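Local coordinates for bacillus cereus PatB1 (Bacillus cereus, PDB 5V8D), which transfers acetyl groups onto the hydroxyls of secondary cell wall polysaccharides, using a domain that resembles the SGNH hydrolases, at residues P109-L115 against Y164-H169; K232-Y236 against G277-D281. The protein carries 6 engineered substitutions. All coordinates share one frame. Residues are numbered along the deposited sequence.

Contact 1 (P109-L115 against Y164-H169); sequences PSKTNAL and YFKTDH
In this SGNH hydrolase-like domain, the ring of Tyr164 (chi1 m) packs against the short helix 111-114, which follows strand 102-107. The Tyr164 CA-to-CB bond points toward segment 109-115. Ala114 CB lies 3.5 Å from Tyr164 CE1, Lys111 CB 3.7 Å from Tyr164 CD2, and Leu115 CD1 extends the apolar patch to 4.4 Å from Tyr164 CB. At the far end of the ring, Tyr164 OH donates a short hydrogen bond of 2.5 Å to Pro109 O; helix 147-154 covers the Pro109 side. Ser110 (phi/psi -58/147) is the N-cap, its OG weakly accepting from Asn113 N at 3.5 Å, while Ser110 N and Asn113 ND2 both bind Asp352.

Segment 164-169 has no regular secondary structure and comes closest at Lys111–His169, 5.9 Å between CA atoms. A water spans this gap, accepting from Lys111 N at 3.0 Å and donating to His169 O at 2.8 Å. Fully extended, with all four chi angles t, Lys111 places its ammonium group among the backbone carbonyls of 165-168, where Leu69 O is a further acceptor. The lysine thereby engages the backbone at the start of the Asp168-His169-His170-Trp171 sequence that gives the DHHW family its name, in which Asp168 OD2 is hydrogen-bonded to His170 ND1. Lys111 NZ donates a hydrogen bond to Asp168 O at 2.8 Å, and weak ones to Phe165 O (2.9 Å) and Lys166 O (3.0 Å).

Contact 2 (K232-Y236 against G277-D281); sequences KLCYY and GYYTD. With SO4 (sulfate ion), chain F.
Two tyrosine hydroxyls, each donating to a backbone carbonyl of the other segment, clamp a β-strand to the end of a helix. Tyr235 OH reaches Tyr278 O at 2.6 Å, and Tyr279 OH reaches Cys234 O at 2.9 Å. Residues 232-236 are extended within the edge strand 231-238 of a three-stranded mixed sheet, and Cys234 forms a disulfide with Cys208 of the adjacent strand. Lys232 NZ makes a weak hydrogen bond of 2.8 Å to O3 of a sulfate, probably from the crystallisation liquor, which Arg206 also binds. Helix 275-278 ends before Tyr279 (phi/psi -115/-97). CA atoms stay 8.2 Å apart at Leu233–Tyr278 and 8.9 Å at Tyr235–Tyr279, so side chains bridge the space. Tyr235 and Tyr279, both chi1 m, meet obliquely, their planes at 52° and centroids 5.3 Å apart. Leu233 (chi1 t, chi2 m) packs between strand and helix end, its CD2 3.8 Å from Tyr279 CE2. Leu233 CG makes a CH-pi contact over the face of Tyr278, 3.9 Å from the ring centroid.

Overall arrangement
Sequence-distant contacts can follow one another along a chain and still meet in space. From the N terminus, the chain passes through strand 102-107 into 109-115, and contact 1 closes an excursion that is about half helix when 164-169 returns. After helix 173-190 and strand 204-214, contact 2 closes a second loop between 232-236 and 277-281. The two are in series, neither nested nor crossed, with centres about 16 Å apart. Contact 1 ties the exit of a strand of the main mixed sheet to the segment preceding helix 173-190; contact 2 joins the three-stranded sheet to helix 275-278. Phe165 links them directly, its CZ 3.7 Å from Leu233 CD2.

Contact 1 (P109-L115 against Y164-H169)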
loop_
_atom_site.group_PDB
_atom_site.type_symbol
_atom_site.label_atom_id
_atom_site.label_comp_id
_atom_site.label_asym_id
_atom_site.label_seq_id
_atom_site.Cartn_x
_atom_site.Cartn_y
_atom_site.Cartn_z
ATOM N N PRO A 109 -6.106 4.974 3.109
ATOM C CA PRO A 109 -7.304 5.734 2.755
ATOM C C PRO A 109 -7.179 6.365 1.369
ATOM O O PRO A 109 -6.207 7.079 1.090
ATOM C CB PRO A 109 -7.387 6.810 3.859
ATOM C CG PRO A 109 -6.434 6.344 4.945
ATOM C CD PRO A 109 -5.359 5.581 4.224
ATOM N N SER A 110 -8.166 6.105 0.511
ATOM C CA SER A 110 -8.317 6.869 -0.716
ATOM C C SER A 110 -8.471 8.333 -0.332
ATOM O O SER A 110 -8.993 8.653 0.723
ATOM C CB SER A 110 -9.514 6.395 -1.546
ATOM O OG SER A 110 -10.719 6.516 -0.810
ATOM N N LYS A 111 -7.968 9.213 -1.184
ATOM C CA LYS A 111 -7.956 10.625 -0.896
ATOM C C LYS A 111 -9.397 11.135 -0.723
ATOM O O LYS A 111 -9.659 12.047 0.063
ATOM C CB LYS A 111 -7.231 11.366 -2.022
ATOM C CG LYS A 111 -7.061 12.886 -1.843
ATOM C CD LYS A 111 -6.349 13.401 -3.089
ATOM C CE LYS A 111 -6.048 14.867 -3.075
ATOM N NZ LYS A 111 -5.514 15.264 -4.420
ATOM N N THR A 112 -10.340 10.520 -1.433
ATOM C CA THR A 112 -11.723 10.975 -1.345
ATOM C C THR A 112 -12.372 10.522 -0.046
ATOM O O THR A 112 -13.381 11.097 0.380
ATOM C CB THR A 112 -12.562 10.503 -2.533
ATOM O OG1 THR A 112 -12.226 9.138 -2.847
ATOM C CG2 THR A 112 -12.268 11.384 -3.727
ATOM N N ASN A 113 -11.795 9.514 0.593
ATOM C CA ASN A 113 -12.233 9.147 1.939
ATOM C C ASN A 113 -11.612 10.087 2.960
ATOM O O ASN A 113 -12.319 10.755 3.710
ATOM C CB ASN A 113 -11.874 7.694 2.251
ATOM C CG ASN A 113 -12.610 7.145 3.471
ATOM O OD1 ASN A 113 -13.565 7.737 3.972
ATOM N ND2 ASN A 113 -12.153 6.001 3.951
ATOM N N ALA A 114 -10.283 10.160 2.964
ATOM C CA ALA A 114 -9.568 11.000 3.922
ATOM C C ALA A 114 -9.975 12.485 3.877
ATOM O O ALA A 114 -10.034 13.149 4.916
ATOM C CB ALA A 114 -8.066 10.866 3.705
ATOM N N LEU A 115 -10.255 13.013 2.688
ATOM C CA LEU A 115 -10.542 14.437 2.579
ATOM C C LEU A 115 -12.016 14.721 2.316
ATOM O O LEU A 115 -12.359 15.795 1.814
ATOM C CB LEU A 115 -9.687 15.066 1.477
ATOM C CG LEU A 115 -8.184 14.762 1.549
ATOM C CD1 LEU A 115 -7.459 15.528 0.459
ATOM C CD2 LEU A 115 -7.634 15.125 2.914
ATOM N N TYR A 164 -1.687 14.127 2.011
ATOM C CA TYR A 164 -1.957 13.867 0.606
ATOM C C TYR A 164 -1.433 14.982 -0.295
ATOM O O TYR A 164 -1.245 16.127 0.141
ATOM C CB TYR A 164 -3.473 13.680 0.381
ATOM C CG TYR A 164 -3.974 12.379 0.966
ATOM C CD1 TYR A 164 -4.200 12.267 2.330
ATOM C CD2 TYR A 164 -4.192 11.259 0.164
ATOM C CE1 TYR A 164 -4.624 11.079 2.891
ATOM C CE2 TYR A 164 -4.631 10.054 0.720
ATOM C CZ TYR A 164 -4.843 9.982 2.088
ATOM O OH TYR A 164 -5.260 8.822 2.682
ATOM N N PHE A 165 -1.208 14.647 -1.564
ATOM C CA PHE A 165 -0.896 15.656 -2.563
ATOM C C PHE A 165 -2.143 16.449 -2.916
ATOM O O PHE A 165 -3.260 15.974 -2.744
ATOM C CB PHE A 165 -0.320 15.018 -3.820
ATOM C CG PHE A 165 1.000 14.345 -3.608
ATOM C CD1 PHE A 165 2.140 15.092 -3.363
ATOM C CD2 PHE A 165 1.105 12.968 -3.665
ATOM C CE1 PHE A 165 3.366 14.463 -3.178
ATOM C CE2 PHE A 165 2.331 12.342 -3.476
ATOM C CZ PHE A 165 3.450 13.089 -3.235
ATOM N N LYS A 166 -1.942 17.651 -3.434
ATOM C CA LYS A 166 -3.044 18.550 -3.763
ATOM C C LYS A 166 -3.810 18.102 -5.014
ATOM O O LYS A 166 -5.046 18.120 -5.042
ATOM C CB LYS A 166 -2.504 19.974 -3.959
ATOM C CG LYS A 166 -3.484 21.065 -3.634
ATOM C CD LYS A 166 -2.804 22.155 -2.827
ATOM C CE LYS A 166 -3.816 23.108 -2.215
ATOM N NZ LYS A 166 -4.563 23.904 -3.235
ATOM N N THR A 167 -3.069 17.713 -6.049
ATOM C CA THR A 167 -3.661 17.393 -7.349
ATOM C C THR A 167 -3.598 15.889 -7.636
ATOM O O THR A 167 -4.506 15.321 -8.239
ATOM C CB THR A 167 -2.958 18.152 -8.489
ATOM O OG1 THR A 167 -2.754 19.521 -8.114
ATOM C CG2 THR A 167 -3.783 18.099 -9.776
ATOM N N ASP A 168 -2.523 15.245 -7.195
ATOM C CA ASP A 168 -2.392 13.806 -7.372
ATOM C C ASP A 168 -3.228 13.082 -6.318
ATOM O O ASP A 168 -3.426 13.597 -5.231
ATOM C CB ASP A 168 -0.939 13.382 -7.282
ATOM C CG ASP A 168 -0.748 11.919 -7.589
ATOM O OD1 ASP A 168 -0.900 11.543 -8.765
ATOM O OD2 ASP A 168 -0.455 11.151 -6.668
ATOM N N HIS A 169 -3.716 11.890 -6.636
ATOM C CA HIS A 169 -4.667 11.223 -5.756
ATOM C C HIS A 169 -3.985 10.281 -4.732
ATOM O O HIS A 169 -4.646 9.618 -3.936
ATOM C CB HIS A 169 -5.709 10.458 -6.595
ATOM C CG HIS A 169 -5.216 9.154 -7.140
ATOM N ND1 HIS A 169 -4.524 9.052 -8.329
ATOM C CD2 HIS A 169 -5.317 7.893 -6.658
ATOM C CE1 HIS A 169 -4.220 7.785 -8.553
ATOM N NE2 HIS A 169 -4.690 7.060 -7.550
HETATM O O HOH W 1 -7.083 8.151 -3.843
#

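Contact 2 (K232-Y236 against G277-D281)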
loop_
_atom_site.group_PDB
_atom_site.type_symbol
_atom_site.label_atom_id
_atom_site.label_comp_id
_atom_site.label_asym_id
_atom_site.label_seq_id
_atom_site.Cartn_x
_atom_site.Cartn_y
_atom_site.Cartn_z
ATOM N N LYS A 232 5.620 19.969 -1.950
ATOM C CA LYS A 232 6.734 19.351 -1.248
ATOM C C LYS A 232 6.731 17.825 -1.398
ATOM O O LYS A 232 5.784 17.139 -1.020
ATOM C CB LYS A 232 6.700 19.743 0.231
ATOM C CG LYS A 232 7.748 19.055 1.082
ATOM C CD LYS A 232 7.660 19.490 2.535
ATOM C CE LYS A 232 8.059 20.940 2.692
ATOM N NZ LYS A 232 8.022 21.371 4.114
ATOM N N LEU A 233 7.822 17.316 -1.955
ATOM C CA LEU A 233 8.001 15.909 -2.267
ATOM C C LEU A 233 9.136 15.389 -1.387
ATOM O O LEU A 233 10.251 15.924 -1.435
ATOM C CB LEU A 233 8.330 15.749 -3.756
ATOM C CG LEU A 233 8.277 14.414 -4.506
ATOM C CD1 LEU A 233 9.278 13.369 -3.976
ATOM C CD2 LEU A 233 6.862 13.847 -4.559
ATOM N N CYS A 234 8.860 14.361 -0.587
ATOM C CA CYS A 234 9.815 13.944 0.429
ATOM C C CYS A 234 10.188 12.487 0.312
ATOM O O CYS A 234 9.506 11.699 -0.343
ATOM C CB CYS A 234 9.263 14.208 1.838
ATOM S SG CYS A 234 8.758 15.891 2.158
ATOM N N TYR A 235 11.284 12.137 0.974
ATOM C CA TYR A 235 11.654 10.749 1.145
ATOM C C TYR A 235 12.067 10.470 2.596
ATOM O O TYR A 235 12.711 11.296 3.256
ATOM C CB TYR A 235 12.789 10.367 0.196
ATOM C CG TYR A 235 12.474 10.497 -1.284
ATOM C CD1 TYR A 235 11.892 9.449 -1.993
ATOM C CD2 TYR A 235 12.799 11.661 -1.981
ATOM C CE1 TYR A 235 11.621 9.566 -3.353
ATOM C CE2 TYR A 235 12.538 11.792 -3.350
ATOM C CZ TYR A 235 11.956 10.745 -4.027
ATOM O OH TYR A 235 11.714 10.877 -5.377
ATOM N N TYR A 236 11.713 9.287 3.081
ATOM C CA TYR A 236 12.202 8.825 4.375
ATOM C C TYR A 236 13.178 7.664 4.152
ATOM O O TYR A 236 12.789 6.535 3.814
ATOM C CB TYR A 236 11.062 8.386 5.298
ATOM C CG TYR A 236 10.151 9.462 5.861
ATOM C CD1 TYR A 236 9.391 10.273 5.029
ATOM C CD2 TYR A 236 9.987 9.607 7.239
ATOM C CE1 TYR A 236 8.516 11.230 5.554
ATOM C CE2 TYR A 236 9.122 10.563 7.773
ATOM C CZ TYR A 236 8.390 11.371 6.936
ATOM O OH TYR A 236 7.518 12.313 7.471
ATOM N N GLY A 277 7.192 8.324 -11.242
ATOM C CA GLY A 277 8.523 8.837 -11.477
ATOM C C GLY A 277 9.243 9.078 -10.164
ATOM O O GLY A 277 10.398 8.656 -9.978
ATOM N N TYR A 278 8.547 9.741 -9.244
ATOM C CA TYR A 278 9.112 10.077 -7.940
ATOM C C TYR A 278 9.296 8.878 -6.995
ATOM O O TYR A 278 10.254 8.848 -6.228
ATOM C CB TYR A 278 8.247 11.141 -7.260
ATOM C CG TYR A 278 8.414 12.526 -7.841
ATOM C CD1 TYR A 278 9.678 13.074 -8.009
ATOM C CD2 TYR A 278 7.309 13.283 -8.237
ATOM C CE1 TYR A 278 9.848 14.343 -8.537
ATOM C CE2 TYR A 278 7.463 14.558 -8.777
ATOM C CZ TYR A 278 8.742 15.079 -8.927
ATOM O OH TYR A 278 8.930 16.330 -9.441
ATOM N N TYR A 279 8.397 7.900 -7.043
ATOM C CA TYR A 279 8.529 6.729 -6.173
ATOM C C TYR A 279 8.781 5.443 -6.993
ATOM O O TYR A 279 9.942 5.183 -7.349
ATOM C CB TYR A 279 7.299 6.647 -5.246
ATOM C CG TYR A 279 7.259 7.911 -4.384
ATOM C CD1 TYR A 279 8.131 8.065 -3.303
ATOM C CD2 TYR A 279 6.417 8.971 -4.697
ATOM C CE1 TYR A 279 8.146 9.244 -2.550
ATOM C CE2 TYR A 279 6.419 10.144 -3.952
ATOM C CZ TYR A 279 7.277 10.272 -2.877
ATOM O OH TYR A 279 7.278 11.429 -2.139
ATOM N N THR A 280 7.752 4.646 -7.298
ATOM C CA THR A 280 7.924 3.580 -8.292
ATOM C C THR A 280 6.725 3.475 -9.231
ATOM O O THR A 280 5.628 3.920 -8.916
ATOM C CB THR A 280 8.145 2.159 -7.671
ATOM O OG1 THR A 280 6.885 1.511 -7.456
ATOM C CG2 THR A 280 8.899 2.216 -6.380
ATOM N N ASP A 281 6.939 2.880 -10.400
ATOM C CA ASP A 281 5.804 2.526 -11.238
ATOM C C ASP A 281 5.207 1.224 -10.721
ATOM O O ASP A 281 5.698 0.655 -9.761
ATOM C CB ASP A 281 6.219 2.391 -12.691
ATOM C CG ASP A 281 5.059 2.614 -13.656
ATOM O OD1 ASP A 281 3.879 2.555 -13.235
ATOM O OD2 ASP A 281 5.338 2.830 -14.849
HETATM S S SO4 F . 6.704 20.580 6.943
HETATM O O1 SO4 F . 8.142 20.726 7.142
HETATM O O2 SO4 F . 6.103 19.984 8.134
HETATM O O3 SO4 F . 6.464 19.721 5.787
HETATM O O4 SO4 F . 6.103 21.892 6.712
HETATM O O HOH W 2 6.017 13.912 -0.247
#